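Local coordinates for protein probable thiosulfate sulfurtransferase (Thermus thermophilus, PDB 2EG4) that probably transfers sulfur from thiosulfate to cyanide, as a two-domain member of the rhodanese family, and binds a zinc ion, at residues L134-Q144 / G156-L166. Numbering follows the deposited sequence.
With SO4 (sulfate ion), chain E.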
loop_
_atom_site.group_PDB
_atom_site.type_symbol
_atom_site.label_atom_id
_atom_site.label_comp_id
_atom_site.label_asym_id
_atom_site.label_seq_id
_atom_site.Cartn_x
_atom_site.Cartn_y
_atom_site.Cartn_z
ATOM N N LEU A 134 0.941 -9.341 14.472
ATOM C CA LEU A 134 1.529 -8.318 13.636
ATOM C C LEU A 134 2.744 -8.888 12.969
ATOM O O LEU A 134 3.668 -9.336 13.647
ATOM C CB LEU A 134 2.011 -7.142 14.474
ATOM C CG LEU A 134 1.191 -5.879 14.624
ATOM C CD1 LEU A 134 2.039 -4.860 15.358
ATOM C CD2 LEU A 134 0.787 -5.358 13.241
ATOM N N LEU A 135 2.749 -8.852 11.644
ATOM C CA LEU A 135 3.900 -9.311 10.887
ATOM C C LEU A 135 4.704 -8.113 10.404
ATOM O O LEU A 135 4.165 -7.207 9.746
ATOM C CB LEU A 135 3.463 -10.130 9.669
ATOM C CG LEU A 135 2.628 -11.355 10.030
ATOM C CD1 LEU A 135 2.289 -12.113 8.762
ATOM C CD2 LEU A 135 3.430 -12.226 11.004
ATOM N N ASP A 136 5.986 -8.110 10.761
ATOM C CA ASP A 136 6.935 -7.080 10.351
ATOM C C ASP A 136 7.520 -7.647 9.049
ATOM O O ASP A 136 8.236 -8.666 9.073
ATOM C CB ASP A 136 8.018 -6.970 11.410
ATOM C CG ASP A 136 9.017 -5.882 11.130
ATOM O OD1 ASP A 136 9.255 -5.547 9.945
ATOM O OD2 ASP A 136 9.570 -5.353 12.117
ATOM N N VAL A 137 7.226 -7.005 7.922
ATOM C CA VAL A 137 7.693 -7.527 6.646
ATOM C C VAL A 137 9.026 -6.992 6.174
ATOM O O VAL A 137 9.418 -7.192 5.021
ATOM C CB VAL A 137 6.607 -7.370 5.538
ATOM C CG1 VAL A 137 5.299 -8.032 6.001
ATOM C CG2 VAL A 137 6.366 -5.895 5.213
ATOM N N ARG A 138 9.754 -6.350 7.074
ATOM C CA ARG A 138 11.073 -5.830 6.731
ATOM C C ARG A 138 12.103 -6.955 6.771
ATOM O O ARG A 138 11.769 -8.119 7.026
ATOM C CB ARG A 138 11.463 -4.743 7.724
ATOM C CG ARG A 138 10.502 -3.546 7.697
ATOM C CD ARG A 138 10.909 -2.498 8.701
ATOM N NE ARG A 138 10.851 -3.077 10.040
ATOM C CZ ARG A 138 11.466 -2.593 11.113
ATOM N NH1 ARG A 138 12.204 -1.493 11.041
ATOM N NH2 ARG A 138 11.368 -3.249 12.256
ATOM N N SER A 139 13.357 -6.620 6.513
ATOM C CA SER A 139 14.404 -7.635 6.527
ATOM C C SER A 139 14.718 -8.017 7.964
ATOM O O SER A 139 14.383 -7.281 8.892
ATOM C CB SER A 139 15.678 -7.087 5.879
ATOM O OG SER A 139 16.194 -5.999 6.628
ATOM N N PRO A 140 15.362 -9.183 8.166
ATOM C CA PRO A 140 15.726 -9.639 9.511
ATOM C C PRO A 140 16.592 -8.605 10.223
ATOM O O PRO A 140 16.465 -8.408 11.438
ATOM C CB PRO A 140 16.502 -10.927 9.239
ATOM C CG PRO A 140 15.785 -11.481 8.050
ATOM C CD PRO A 140 15.595 -10.247 7.175
ATOM N N GLU A 141 17.475 -7.949 9.470
ATOM C CA GLU A 141 18.362 -6.930 10.047
ATOM C C GLU A 141 17.586 -5.722 10.577
ATOM O O GLU A 141 17.971 -5.108 11.577
ATOM C CB GLU A 141 19.377 -6.428 9.006
ATOM C CG GLU A 141 20.448 -7.423 8.584
ATOM C CD GLU A 141 19.883 -8.650 7.886
ATOM O OE1 GLU A 141 18.888 -8.512 7.133
ATOM O OE2 GLU A 141 20.448 -9.755 8.080
ATOM N N GLU A 142 16.516 -5.358 9.875
ATOM C CA GLU A 142 15.691 -4.232 10.299
ATOM C C GLU A 142 14.899 -4.686 11.520
ATOM O O GLU A 142 14.762 -3.955 12.504
ATOM C CB GLU A 142 14.731 -3.818 9.166
ATOM C CG GLU A 142 15.413 -3.096 7.986
ATOM C CD GLU A 142 14.535 -3.067 6.744
ATOM O OE1 GLU A 142 14.482 -4.084 6.008
ATOM O OE2 GLU A 142 13.881 -2.027 6.514
ATOM N N PHE A 143 14.382 -5.903 11.438
ATOM C CA PHE A 143 13.602 -6.496 12.522
ATOM C C PHE A 143 14.396 -6.559 13.827
ATOM O O PHE A 143 13.856 -6.349 14.918
ATOM C CB PHE A 143 13.176 -7.903 12.114
ATOM C CG PHE A 143 12.307 -8.597 13.118
ATOM C CD1 PHE A 143 10.975 -8.224 13.286
ATOM C CD2 PHE A 143 12.814 -9.647 13.881
ATOM C CE1 PHE A 143 10.165 -8.887 14.187
ATOM C CE2 PHE A 143 12.003 -10.321 14.792
ATOM C CZ PHE A 143 10.681 -9.944 14.945
ATOM N N GLN A 144 15.681 -6.872 13.710
ATOM C CA GLN A 144 16.551 -6.976 14.873
ATOM C C GLN A 144 17.057 -5.625 15.355
ATOM O O GLN A 144 17.705 -5.531 16.406
ATOM C CB GLN A 144 17.740 -7.876 14.544
ATOM C CG GLN A 144 17.373 -9.301 14.212
ATOM C CD GLN A 144 18.599 -10.119 13.879
ATOM O OE1 GLN A 144 19.554 -10.154 14.653
ATOM N NE2 GLN A 144 18.586 -10.778 12.729
ATOM N N GLY A 156 14.729 -0.891 15.454
ATOM C CA GLY A 156 13.787 -1.524 16.354
ATOM C C GLY A 156 12.579 -2.071 15.651
ATOM O O GLY A 156 12.421 -1.893 14.444
ATOM N N ARG A 157 11.738 -2.750 16.426
ATOM C CA ARG A 157 10.515 -3.366 15.943
ATOM C C ARG A 157 9.449 -3.179 17.004
ATOM O O ARG A 157 9.746 -2.834 18.153
ATOM C CB ARG A 157 10.731 -4.867 15.733
ATOM C CG ARG A 157 11.165 -5.570 17.014
ATOM C CD ARG A 157 11.110 -7.095 16.896
ATOM N NE ARG A 157 11.537 -7.751 18.139
ATOM C CZ ARG A 157 12.807 -7.911 18.504
ATOM N NH1 ARG A 157 13.786 -7.467 17.724
ATOM N NH2 ARG A 157 13.101 -8.527 19.641
ATOM N N ILE A 158 8.201 -3.388 16.613
ATOM C CA ILE A 158 7.097 -3.280 17.542
ATOM C C ILE A 158 7.222 -4.539 18.402
ATOM O O ILE A 158 7.362 -5.632 17.879
ATOM C CB ILE A 158 5.749 -3.213 16.767
ATOM C CG1 ILE A 158 5.673 -1.857 16.049
ATOM C CG2 ILE A 158 4.553 -3.381 17.721
ATOM C CD1 ILE A 158 4.488 -1.714 15.116
ATOM N N PRO A 159 7.196 -4.384 19.738
ATOM C CA PRO A 159 7.319 -5.548 20.632
ATOM C C PRO A 159 6.267 -6.608 20.347
ATOM O O PRO A 159 5.093 -6.289 20.156
ATOM C CB PRO A 159 7.165 -4.932 22.022
ATOM C CG PRO A 159 7.658 -3.486 21.823
ATOM C CD PRO A 159 6.983 -3.149 20.512
ATOM N N GLY A 160 6.693 -7.871 20.311
ATOM C CA GLY A 160 5.760 -8.960 20.075
ATOM C C GLY A 160 5.506 -9.320 18.621
ATOM O O GLY A 160 4.867 -10.326 18.325
ATOM N N SER A 161 6.001 -8.504 17.694
ATOM C CA SER A 161 5.783 -8.786 16.279
ATOM C C SER A 161 6.645 -9.949 15.782
ATOM O O SER A 161 7.660 -10.288 16.388
ATOM C CB SER A 161 6.107 -7.544 15.446
ATOM O OG SER A 161 7.462 -7.200 15.624
ATOM N N LYS A 162 6.235 -10.543 14.668
ATOM C CA LYS A 162 6.989 -11.653 14.089
ATOM C C LYS A 162 7.505 -11.218 12.732
ATOM O O LYS A 162 6.812 -10.520 11.997
ATOM C CB LYS A 162 6.090 -12.878 13.941
ATOM C CG LYS A 162 5.385 -13.278 15.239
ATOM C CD LYS A 162 6.377 -13.544 16.364
ATOM C CE LYS A 162 5.655 -13.964 17.645
ATOM N NZ LYS A 162 6.595 -14.136 18.793
ATOM N N ASN A 163 8.721 -11.638 12.398
ATOM C CA ASN A 163 9.332 -11.259 11.130
ATOM C C ASN A 163 8.882 -12.177 9.985
ATOM O O ASN A 163 8.971 -13.404 10.075
ATOM C CB ASN A 163 10.856 -11.291 11.296
ATOM C CG ASN A 163 11.615 -10.685 10.117
ATOM O OD1 ASN A 163 12.803 -10.982 9.923
ATOM N ND2 ASN A 163 10.956 -9.821 9.345
ATOM N N ALA A 164 8.354 -11.571 8.925
ATOM C CA ALA A 164 7.924 -12.299 7.736
ATOM C C ALA A 164 8.382 -11.414 6.571
ATOM O O ALA A 164 7.594 -10.653 6.000
ATOM C CB ALA A 164 6.395 -12.484 7.717
ATOM N N PRO A 165 9.688 -11.481 6.233
ATOM C CA PRO A 165 10.297 -10.698 5.149
ATOM C C PRO A 165 9.478 -10.691 3.871
ATOM O O PRO A 165 8.951 -11.717 3.459
ATOM C CB PRO A 165 11.658 -11.357 4.962
ATOM C CG PRO A 165 11.989 -11.799 6.374
ATOM C CD PRO A 165 10.673 -12.404 6.826
ATOM N N LEU A 166 9.394 -9.510 3.262
ATOM C CA LEU A 166 8.642 -9.285 2.030
ATOM C C LEU A 166 8.797 -10.399 0.998
ATOM O O LEU A 166 7.810 -10.856 0.394
ATOM C CB LEU A 166 9.091 -7.958 1.408
ATOM C CG LEU A 166 8.534 -7.608 0.027
ATOM C CD1 LEU A 166 7.047 -7.304 0.136
ATOM C CD2 LEU A 166 9.288 -6.412 -0.537
HETATM S S SO4 E . 9.926 -9.208 21.356
HETATM O O1 SO4 E . 11.192 -8.741 22.009
HETATM O O2 SO4 E . 10.086 -10.618 20.872
HETATM O O3 SO4 E . 8.810 -9.147 22.355
HETATM O O4 SO4 E . 9.601 -8.323 20.189
HETATM O O HOH W 1 2.336 -9.523 17.378
HETATM O O HOH W 2 15.082 -1.227 12.553
#
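The ring of Phe143 is sandwiched between Asn163 and Arg157. Asn163 CB sits over the centre of one face, 3.5 Å from the ring centroid, with the amide stacked nearly flat, 10° from the ring plane; Arg157 CD lies over the opposite face, and Ser161 O meets the edge, 3.4 Å from Phe143 CZ. This is a beta-alpha-beta unit of the second rhodanese-like domain: parallel strands 134-136 and 162-163, with helix 140-143 between them in sequence. Arg157 runs extended from CG to NE, carrying its guanidinium past the ring in a cation-pi contact, where NH1 donates to Phe143 O (3.0 Å). Another edge of the same guanidinium, NE and NH2, hydrogen-bonds O4 and O1 of a sulfate, probably from the crystallisation liquor. Cutting Arg157 back to an alanine here would probably open a gap over that ring face and leave Phe143 O and the sulfate without their guanidinium donors. Arg138 and Asp136 form a two-pronged salt bridge, NE to OD1 and NH2 to OD2, both on syn lone pairs; NH2 also reaches Gly156 O at 2.8 Å, edge-on. The side chain of Arg138 comes about 5 Å from that of the zinc ligand His192, which places this corner beside the metal site. With CG anti to the backbone N (chi1 -170°), Asn163 swings its amide toward the turn before the helix. There ND2 bridges Asp136 O and Arg138 O, each at 3.0 Å, while Ala164 N approaches Asp136 O from the other face of that carbonyl.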